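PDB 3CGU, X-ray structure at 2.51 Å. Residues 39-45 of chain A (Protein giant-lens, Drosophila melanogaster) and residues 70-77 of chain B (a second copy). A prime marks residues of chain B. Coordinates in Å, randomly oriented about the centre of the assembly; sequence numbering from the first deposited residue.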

ATOM      1  N   ASP A  39      -0.717  -5.320  10.048  1.00 34.62           N
ATOM      2  CA  ASP A  39      -0.865  -5.114   8.614  1.00 35.82           C
ATOM      3  C   ASP A  39      -2.259  -4.607   8.303  1.00 35.54           C
ATOM      4  O   ASP A  39      -3.243  -5.199   8.715  1.00 35.01           O
ATOM      5  CB  ASP A  39      -0.597  -6.394   7.830  1.00 36.77           C
ATOM      6  CG  ASP A  39      -0.782  -6.197   6.339  1.00 37.96           C
ATOM      7  OD1 ASP A  39      -1.944  -6.098   5.875  1.00 38.20           O
ATOM      8  OD2 ASP A  39       0.243  -6.131   5.628  1.00 39.04           O
ATOM      9  N   LEU A  40      -2.335  -3.513   7.559  1.00 36.33           N
ATOM     10  CA  LEU A  40      -3.605  -2.859   7.282  1.00 36.31           C
ATOM     11  C   LEU A  40      -3.941  -2.836   5.791  1.00 36.67           C
ATOM     12  O   LEU A  40      -4.620  -1.921   5.327  1.00 36.46           O
ATOM     13  CB  LEU A  40      -3.546  -1.428   7.805  1.00 36.88           C
ATOM     14  CG  LEU A  40      -3.473  -1.240   9.324  1.00 37.31           C
ATOM     15  CD1 LEU A  40      -2.903   0.130   9.665  1.00 37.44           C
ATOM     16  CD2 LEU A  40      -4.844  -1.413   9.937  1.00 37.40           C
ATOM     17  N   TYR A  41      -3.476  -3.834   5.041  1.00 37.07           N
ATOM     18  CA  TYR A  41      -3.644  -3.821   3.587  1.00 37.43           C
ATOM     19  C   TYR A  41      -5.057  -4.165   3.131  1.00 37.89           C
ATOM     20  O   TYR A  41      -5.734  -3.345   2.524  1.00 37.79           O
ATOM     21  CB  TYR A  41      -2.625  -4.730   2.887  1.00 37.31           C
ATOM     22  CG  TYR A  41      -2.608  -4.557   1.386  1.00 36.86           C
ATOM     23  CD1 TYR A  41      -3.242  -5.463   0.555  1.00 36.73           C
ATOM     24  CD2 TYR A  41      -1.981  -3.465   0.805  1.00 37.35           C
ATOM     25  CE1 TYR A  41      -3.235  -5.299  -0.820  1.00 37.29           C
ATOM     26  CE2 TYR A  41      -1.966  -3.288  -0.572  1.00 37.23           C
ATOM     27  CZ  TYR A  41      -2.591  -4.212  -1.385  1.00 37.25           C
ATOM     28  OH  TYR A  41      -2.571  -4.045  -2.763  1.00 37.04           O
ATOM     29  N   GLU A  42      -5.503  -5.383   3.378  1.00 39.16           N
ATOM     30  CA  GLU A  42      -6.899  -5.686   3.096  1.00 41.00           C
ATOM     31  C   GLU A  42      -7.632  -5.734   4.428  1.00 40.80           C
ATOM     32  O   GLU A  42      -8.039  -4.701   4.963  1.00 39.91           O
ATOM     33  CB  GLU A  42      -7.051  -7.012   2.344  1.00 42.33           C
ATOM     34  CG  GLU A  42      -6.757  -6.943   0.852  1.00 44.06           C
ATOM     35  CD  GLU A  42      -7.712  -6.014   0.114  1.00 45.77           C
ATOM     36  OE1 GLU A  42      -8.651  -6.520  -0.564  1.00 46.34           O
ATOM     37  OE2 GLU A  42      -7.527  -4.770   0.216  1.00 46.42           O
ATOM     38  N   THR A  43      -7.772  -6.948   4.953  1.00 41.36           N
ATOM     39  CA  THR A  43      -8.315  -7.184   6.284  1.00 41.66           C
ATOM     40  C   THR A  43      -7.232  -6.977   7.316  1.00 40.83           C
ATOM     41  O   THR A  43      -6.262  -7.721   7.335  1.00 41.16           O
ATOM     42  CB  THR A  43      -8.792  -8.631   6.428  1.00 42.85           C
ATOM     43  OG1 THR A  43      -9.850  -8.886   5.474  1.00 43.58           O
ATOM     44  CG2 THR A  43      -9.286  -8.897   7.870  1.00 43.36           C
ATOM     45  N   PRO A  44      -7.404  -5.983   8.200  1.00 40.51           N
ATOM     46  CA  PRO A  44      -6.369  -5.656   9.177  1.00 40.48           C
ATOM     47  C   PRO A  44      -6.094  -6.837  10.112  1.00 40.85           C
ATOM     48  O   PRO A  44      -7.027  -7.436  10.641  1.00 41.70           O
ATOM     49  CB  PRO A  44      -6.998  -4.510   9.978  1.00 40.26           C
ATOM     50  CG  PRO A  44      -8.108  -3.995   9.135  1.00 39.41           C
ATOM     51  CD  PRO A  44      -8.606  -5.147   8.362  1.00 39.86           C
ATOM     52  N   TRP A  45      -4.831  -7.185  10.302  1.00 40.73           N
ATOM     53  CA  TRP A  45      -4.486  -8.155  11.327  1.00 40.74           C
ATOM     54  C   TRP A  45      -3.270  -7.744  12.134  1.00 39.86           C
ATOM     55  O   TRP A  45      -2.410  -7.002  11.657  1.00 39.38           O
ATOM     56  CB  TRP A  45      -4.315  -9.573  10.761  1.00 42.67           C
ATOM     57  CG  TRP A  45      -3.384  -9.730   9.583  1.00 43.12           C
ATOM     58  CD1 TRP A  45      -3.742  -9.874   8.273  1.00 43.32           C
ATOM     59  CD2 TRP A  45      -1.951  -9.801   9.618  1.00 43.31           C
ATOM     60  NE1 TRP A  45      -2.622 -10.017   7.486  1.00 43.54           N
ATOM     61  CE2 TRP A  45      -1.511  -9.980   8.287  1.00 43.35           C
ATOM     62  CE3 TRP A  45      -0.998  -9.723  10.644  1.00 43.47           C
ATOM     63  CZ2 TRP A  45      -0.160 -10.080   7.951  1.00 43.30           C
ATOM     64  CZ3 TRP A  45       0.349  -9.827  10.308  1.00 43.47           C
ATOM     65  CH2 TRP A  45       0.753 -10.000   8.973  1.00 43.28           C
TER
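Chain B 70-77: IADKTRHY

Chain B meets chain A as a β hairpin whose tip rests against a loop. Residues 70–72 end one strand and 75–77 begin the returning one, joined by a type II′ turn from Asp72′ to Arg75′. The hairpin is laced by backbone hydrogen bonds, Ile70′ N to Tyr77′ O and Tyr77′ N to Ile70′ O (both 2.8 Å), then Asp72′ N to Arg75′ O (2.7 Å) and Arg75′ N to Asp72′ O (2.8 Å). On chain A, Leu40 to Pro44 form an irregular loop, tied at its base by Asp39 N to Trp45 O (2.9 Å) and braced by Tyr41 N to Asp39 OD1 (2.9 Å).

Ile70′ lies beyond reach of the loop. Ala71′ points toward it, and its small methyl fits close to the backbone, with Ala71′ CB 3.6 Å from Glu42 O. Asp72′ turns its CB away, and its carboxylate is hydrogen-bonded elsewhere in the structure.

Lys73′, at the turn, has the largest buried area of the eight. Its phi of 49° and psi of −117° suit the first corner of a II′ turn, a conformation more usual for glycine. Lys73′ N donates to Glu42 OE2 at 2.7 Å, so a carboxylate caught at the turn supplies the one hydrogen bond between the stretches. The backbone at this corner packs on an aromatic neighbour: Lys73′ CA lies over one face of the Tyr41 ring, and from the side chain Lys73′ CG is 3.6 Å from Tyr41 OH, while its end leads away from the loop. Here the CA atoms of Tyr41 and Lys73′ come within 5.1 Å.

Thr74′ and Arg75′ point their CB atoms away from chain A; both are polar, and Thr74′ OG1 and Arg75′ NH1 are hydrogen-bonded elsewhere in the structure. His76′ starts sideways, but its ring reaches back to the loop; Pro44 CG sits at the ring's edge, 4.1 Å from His76′ CE1, a packing contact between two compact rings. Tyr77′ is again out of reach.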

ATOM      1  N   ILE B  70     -16.157  -1.084   3.824  1.00 39.01           N
ATOM      2  CA  ILE B  70     -15.527  -1.795   2.726  1.00 39.60           C
ATOM      3  C   ILE B  70     -14.045  -1.467   2.733  1.00 40.03           C
ATOM      4  O   ILE B  70     -13.654  -0.302   2.665  1.00 39.88           O
ATOM      5  CB  ILE B  70     -16.110  -1.375   1.385  1.00 39.69           C
ATOM      6  CG1 ILE B  70     -17.600  -1.710   1.343  1.00 39.12           C
ATOM      7  CG2 ILE B  70     -15.348  -2.053   0.244  1.00 39.65           C
ATOM      8  CD1 ILE B  70     -18.349  -0.967   0.284  1.00 39.15           C
ATOM      9  N   ALA B  71     -13.219  -2.500   2.843  1.00 40.71           N
ATOM     10  CA  ALA B  71     -11.778  -2.311   2.875  1.00 41.33           C
ATOM     11  C   ALA B  71     -11.226  -2.535   1.488  1.00 41.93           C
ATOM     12  O   ALA B  71     -11.523  -3.537   0.850  1.00 43.08           O
ATOM     13  CB  ALA B  71     -11.144  -3.284   3.853  1.00 41.47           C
ATOM     14  N   ASP B  72     -10.420  -1.604   1.008  1.00 42.16           N
ATOM     15  CA  ASP B  72      -9.826  -1.768  -0.310  1.00 41.77           C
ATOM     16  C   ASP B  72      -8.404  -1.239  -0.351  1.00 40.67           C
ATOM     17  O   ASP B  72      -8.175  -0.036  -0.292  1.00 39.42           O
ATOM     18  CB  ASP B  72     -10.682  -1.090  -1.379  1.00 42.39           C
ATOM     19  CG  ASP B  72     -10.140  -1.312  -2.783  1.00 42.95           C
ATOM     20  OD1 ASP B  72      -9.960  -2.498  -3.170  1.00 43.47           O
ATOM     21  OD2 ASP B  72      -9.894  -0.306  -3.492  1.00 42.57           O
ATOM     22  N   LYS B  73      -7.453  -2.156  -0.455  1.00 40.80           N
ATOM     23  CA  LYS B  73      -6.053  -1.794  -0.451  1.00 41.66           C
ATOM     24  C   LYS B  73      -5.733  -0.862   0.714  1.00 41.79           C
ATOM     25  O   LYS B  73      -5.868  -1.218   1.880  1.00 42.22           O
ATOM     26  CB  LYS B  73      -5.669  -1.116  -1.766  1.00 42.21           C
ATOM     27  CG  LYS B  73      -5.538  -2.063  -2.944  1.00 42.50           C
ATOM     28  CD  LYS B  73      -4.760  -1.388  -4.084  1.00 43.28           C
ATOM     29  CE  LYS B  73      -5.596  -0.284  -4.752  1.00 42.87           C
ATOM     30  NZ  LYS B  73      -6.569  -0.900  -5.714  1.00 43.29           N
ATOM     31  N   THR B  74      -5.306   0.347   0.389  1.00 41.72           N
ATOM     32  CA  THR B  74      -4.853   1.268   1.411  1.00 41.84           C
ATOM     33  C   THR B  74      -6.009   1.965   2.148  1.00 40.31           C
ATOM     34  O   THR B  74      -5.783   2.704   3.102  1.00 40.17           O
ATOM     35  CB  THR B  74      -3.929   2.336   0.786  1.00 43.18           C
ATOM     36  OG1 THR B  74      -3.509   3.260   1.799  1.00 45.71           O
ATOM     37  CG2 THR B  74      -4.649   3.107  -0.319  1.00 43.69           C
ATOM     38  N   ARG B  75      -7.242   1.723   1.717  1.00 38.54           N
ATOM     39  CA  ARG B  75      -8.342   2.564   2.145  1.00 37.69           C
ATOM     40  C   ARG B  75      -9.543   1.832   2.735  1.00 36.08           C
ATOM     41  O   ARG B  75      -9.820   0.686   2.391  1.00 35.27           O
ATOM     42  CB  ARG B  75      -8.803   3.454   0.982  1.00 39.20           C
ATOM     43  CG  ARG B  75      -7.818   4.568   0.601  1.00 41.18           C
ATOM     44  CD  ARG B  75      -8.532   5.714  -0.083  1.00 42.76           C
ATOM     45  NE  ARG B  75      -7.877   7.009   0.136  1.00 44.98           N
ATOM     46  CZ  ARG B  75      -7.201   7.680  -0.800  1.00 45.91           C
ATOM     47  NH1 ARG B  75      -7.072   7.176  -2.027  1.00 45.94           N
ATOM     48  NH2 ARG B  75      -6.647   8.855  -0.509  1.00 46.40           N
ATOM     49  N   HIS B  76     -10.255   2.519   3.623  1.00 34.30           N
ATOM     50  CA  HIS B  76     -11.539   2.045   4.118  1.00 34.06           C
ATOM     51  C   HIS B  76     -12.648   2.985   3.669  1.00 33.49           C
ATOM     52  O   HIS B  76     -12.514   4.206   3.754  1.00 32.73           O
ATOM     53  CB  HIS B  76     -11.534   1.951   5.646  1.00 33.66           C
ATOM     54  CG  HIS B  76     -10.681   0.842   6.173  1.00 34.56           C
ATOM     55  ND1 HIS B  76     -10.724   0.426   7.491  1.00 35.60           N
ATOM     56  CD2 HIS B  76      -9.777   0.045   5.555  1.00 34.59           C
ATOM     57  CE1 HIS B  76      -9.867  -0.565   7.664  1.00 35.01           C
ATOM     58  NE2 HIS B  76      -9.281  -0.816   6.503  1.00 34.45           N
ATOM     59  N   TYR B  77     -13.745   2.403   3.198  1.00 33.33           N
ATOM     60  CA  TYR B  77     -14.936   3.163   2.863  1.00 33.44           C
ATOM     61  C   TYR B  77     -16.084   2.866   3.840  1.00 34.18           C
ATOM     62  O   TYR B  77     -16.446   1.703   4.083  1.00 33.36           O
ATOM     63  CB  TYR B  77     -15.339   2.901   1.410  1.00 33.30           C
ATOM     64  CG  TYR B  77     -14.223   3.227   0.442  1.00 33.09           C
ATOM     65  CD1 TYR B  77     -13.332   2.247   0.028  1.00 32.61           C
ATOM     66  CD2 TYR B  77     -14.035   4.525  -0.022  1.00 32.85           C
ATOM     67  CE1 TYR B  77     -12.298   2.543  -0.840  1.00 33.20           C
ATOM     68  CE2 TYR B  77     -13.008   4.834  -0.896  1.00 32.80           C
ATOM     69  CZ  TYR B  77     -12.138   3.838  -1.300  1.00 33.40           C
ATOM     70  OH  TYR B  77     -11.104   4.125  -2.172  1.00 33.67           O
TER